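Local coordinates for protein xyloglucan-specific endo-beta-1,4-glucanase (Uncultured bacterium, PDB 4W88) that hydrolyses internal beta-1,4-glucosidic bonds in the backbone of xyloglucan, as a plant cell wall-degrading glycoside hydrolase of family 5, at residues 56-61 with 94-99. The protein carries 1 engineered substitution. Residues are numbered along the deposited sequence; the frame is centred on the assembly and turned at random.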
ATOM      1  N   ASN A  56       1.743  11.738   8.814  1.00 17.92           N
ATOM      2  CA  ASN A  56       3.219  11.886   8.729  1.00 17.36           C
ATOM      3  C   ASN A  56       3.910  10.736   7.969  1.00 17.60           C
ATOM      4  O   ASN A  56       5.132  10.598   7.990  1.00 19.37           O
ATOM      5  CB  ASN A  56       3.888  12.094  10.095  1.00 19.04           C
ATOM      6  CG  ASN A  56       3.784  10.892  10.982  1.00 21.44           C
ATOM      7  OD1 ASN A  56       2.784  10.168  10.981  1.00 20.03           O
ATOM      8  ND2 ASN A  56       4.861  10.650  11.733  1.00 23.24           N
ATOM      9  N   ALA A  57       3.108   9.893   7.344  1.00 17.21           N
ATOM     10  CA  ALA A  57       3.591   8.791   6.545  1.00 17.17           C
ATOM     11  C   ALA A  57       2.814   8.827   5.254  1.00 14.43           C
ATOM     12  O   ALA A  57       1.584   9.075   5.231  1.00 15.93           O
ATOM     13  CB  ALA A  57       3.360   7.481   7.283  1.00 18.42           C
ATOM     14  N   ILE A  58       3.515   8.563   4.169  1.00 14.86           N
ATOM     15  CA  ILE A  58       2.938   8.609   2.803  1.00 14.73           C
ATOM     16  C   ILE A  58       3.355   7.320   2.081  1.00 14.42           C
ATOM     17  O   ILE A  58       4.527   6.937   2.066  1.00 16.42           O
ATOM     18  CB  ILE A  58       3.389   9.874   2.002  1.00 14.94           C
ATOM     19  CG1 ILE A  58       2.715   9.951   0.647  1.00 15.61           C
ATOM     20  CG2 ILE A  58       4.922  10.003   1.898  1.00 17.40           C
ATOM     21  CD1 ILE A  58       2.900  11.301  -0.036  1.00 17.85           C
ATOM     22  N   ARG A  59       2.366   6.697   1.434  1.00 15.17           N
ATOM     23  CA  ARG A  59       2.581   5.600   0.523  1.00 13.82           C
ATOM     24  C   ARG A  59       2.489   6.219  -0.913  1.00 14.60           C
ATOM     25  O   ARG A  59       1.523   6.935  -1.231  1.00 13.82           O
ATOM     26  CB  ARG A  59       1.619   4.456   0.754  1.00 14.43           C
ATOM     27  CG  ARG A  59       1.786   3.306  -0.231  1.00 16.49           C
ATOM     28  CD  ARG A  59       1.022   2.120   0.359  1.00 14.47           C
ATOM     29  NE  ARG A  59       1.023   0.818  -0.313  1.00 15.09           N
ATOM     30  CZ  ARG A  59       0.086   0.384  -1.126  1.00 16.35           C
ATOM     31  NH1 ARG A  59      -0.877   1.155  -1.578  1.00 14.35           N
ATOM     32  NH2 ARG A  59       0.090  -0.903  -1.426  1.00 15.94           N
ATOM     33  N   ILE A  60       3.528   5.923  -1.721  1.00 13.63           N
ATOM     34  CA  ILE A  60       3.651   6.412  -3.070  1.00 15.22           C
ATOM     35  C   ILE A  60       3.552   5.221  -3.972  1.00 14.34           C
ATOM     36  O   ILE A  60       4.545   4.494  -4.237  1.00 15.94           O
ATOM     37  CB  ILE A  60       4.992   7.124  -3.267  1.00 15.68           C
ATOM     38  CG1 ILE A  60       5.113   8.313  -2.266  1.00 16.84           C
ATOM     39  CG2 ILE A  60       5.148   7.638  -4.696  1.00 16.51           C
ATOM     40  CD1 ILE A  60       6.460   8.966  -2.113  1.00 18.64           C
ATOM     41  N   PRO A  61       2.322   4.927  -4.410  1.00 13.39           N
ATOM     42  CA  PRO A  61       2.174   3.791  -5.325  1.00 13.67           C
ATOM     43  C   PRO A  61       2.685   4.160  -6.700  1.00 13.04           C
ATOM     44  O   PRO A  61       2.410   5.243  -7.207  1.00 15.78           O
ATOM     45  CB  PRO A  61       0.682   3.564  -5.335  1.00 16.11           C
ATOM     46  CG  PRO A  61       0.078   4.860  -4.939  1.00 20.88           C
ATOM     47  CD  PRO A  61       1.044   5.541  -4.044  1.00 14.97           C
ATOM     48  N   ASP A  94      10.320  16.679   4.201  1.00 16.38           N
ATOM     49  CA  ASP A  94       9.432  16.929   5.317  1.00 17.83           C
ATOM     50  C   ASP A  94       9.606  15.939   6.476  1.00 17.73           C
ATOM     51  O   ASP A  94       8.833  15.934   7.450  1.00 22.00           O
ATOM     52  CB  ASP A  94       7.961  16.943   4.868  1.00 19.45           C
ATOM     53  CG  ASP A  94       7.605  18.080   3.901  1.00 18.76           C
ATOM     54  OD1 ASP A  94       8.484  18.847   3.514  1.00 20.57           O
ATOM     55  OD2 ASP A  94       6.363  18.169   3.533  1.00 21.14           O
ATOM     56  N   GLY A  95      10.567  15.071   6.364  1.00 18.44           N
ATOM     57  CA  GLY A  95      10.877  14.111   7.438  1.00 17.41           C
ATOM     58  C   GLY A  95       9.862  13.011   7.641  1.00 15.44           C
ATOM     59  O   GLY A  95       9.704  12.437   8.753  1.00 17.37           O
HETATM   60  N   MSE A  96       9.174  12.698   6.560  1.00 17.38           N
HETATM   61  CA  MSE A  96       8.054  11.729   6.585  1.00 19.04           C
HETATM   62  C   MSE A  96       8.545  10.291   6.488  1.00 17.05           C
HETATM   63  O   MSE A  96       9.649  10.023   5.990  1.00 17.83           O
HETATM   64  CB  MSE A  96       7.097  12.010   5.429  1.00 17.84           C
HETATM   65  CG  MSE A  96       6.424  13.354   5.574  1.00 19.76           C
HETATM   66 SE   MSE A  96       5.299  13.762   4.026  1.00 19.27          SE
HETATM   67  CE  MSE A  96       3.717  12.780   4.516  1.00 19.76           C
ATOM     68  N   TYR A  97       7.720   9.374   7.040  1.00 17.51           N
ATOM     69  CA  TYR A  97       7.831   7.946   6.781  1.00 17.05           C
ATOM     70  C   TYR A  97       7.225   7.700   5.409  1.00 13.89           C
ATOM     71  O   TYR A  97       6.182   8.280   5.071  1.00 17.34           O
ATOM     72  CB  TYR A  97       7.176   7.138   7.916  1.00 16.69           C
ATOM     73  CG  TYR A  97       7.950   7.340   9.209  1.00 18.67           C
ATOM     74  CD1 TYR A  97       7.740   8.474  10.050  1.00 21.89           C
ATOM     75  CD2 TYR A  97       8.980   6.499   9.504  1.00 20.72           C
ATOM     76  CE1 TYR A  97       8.565   8.691  11.129  1.00 24.16           C
ATOM     77  CE2 TYR A  97       9.773   6.673  10.608  1.00 22.91           C
ATOM     78  CZ  TYR A  97       9.584   7.757  11.402  1.00 22.40           C
ATOM     79  OH  TYR A  97      10.479   7.907  12.449  1.00 28.68           O
ATOM     80  N   ILE A  98       7.823   6.785   4.656  1.00 15.38           N
ATOM     81  CA  ILE A  98       7.495   6.638   3.251  1.00 15.43           C
ATOM     82  C   ILE A  98       7.400   5.167   2.878  1.00 15.24           C
ATOM     83  O   ILE A  98       8.312   4.397   3.254  1.00 16.27           O
ATOM     84  CB  ILE A  98       8.550   7.300   2.336  1.00 13.78           C
ATOM     85  CG1 ILE A  98       8.797   8.736   2.780  1.00 17.18           C
ATOM     86  CG2 ILE A  98       8.104   7.233   0.869  1.00 18.28           C
ATOM     87  CD1 ILE A  98      10.068   9.361   2.219  1.00 18.95           C
ATOM     88  N   ILE A  99       6.423   4.821   2.078  1.00 14.98           N
ATOM     89  CA  ILE A  99       6.431   3.541   1.405  1.00 14.62           C
ATOM     90  C   ILE A  99       6.423   3.753  -0.072  1.00 14.66           C
ATOM     91  O   ILE A  99       5.555   4.403  -0.590  1.00 16.76           O
ATOM     92  CB  ILE A  99       5.241   2.634   1.807  1.00 15.28           C
ATOM     93  CG1 ILE A  99       5.255   2.319   3.307  1.00 17.34           C
ATOM     94  CG2 ILE A  99       5.159   1.407   0.920  1.00 17.36           C
ATOM     95  CD1 ILE A  99       3.964   1.599   3.759  1.00 16.96           C
TER
HETATM   96  O   HOH W   1       7.474  12.295  10.571  1.00 28.48           O
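Ile58 and Ile99 illustrate how parallel strands share peptide groups: Ile58 N donates to Tyr97 O (2.8 Å), and Ile58 O accepts from Ile99 N (2.8 Å). The same alternation runs from Tyr97 N on Asn56 O to Ile60 N on Ile99 O (N-H...O angle 174°). Beside the Asn56 end of the pairing, a water bridges Asn56 ND2 (3.3 Å) and Gly95 O (2.9 Å). Asn56 OD1 accepts a hydrogen bond from Asn13 N and ND2 donates one to Asn11 O; ND2 lies 4.0 Å from Tyr97 CD1, amide and ring planes 69° apart, and the ring edge faces Asn56 O.

Ile58 and Ile98 lie on one face of the sheet, against helix 78-92. Met96, bent at chi3 (82°) and touching helix 44-53, brings its selenomethionine CE to Ile58 CB (3.9 Å), and Ile60 CD1 reaches Ile98 CG2 (3.8 Å). On the other face, Ala57 CB abuts Tyr97 CB, and Arg59 CG rests on Ile99 CG2 (4.0 Å). Arg59, extended from CG to NE, forms salt bridges with Glu145 and Glu271 near a bound Tris. The strands are the parallel pair of the beta-alpha-beta unit joined by helix 78-92 in the eight-stranded TIM barrel of family 5 glycoside hydrolases.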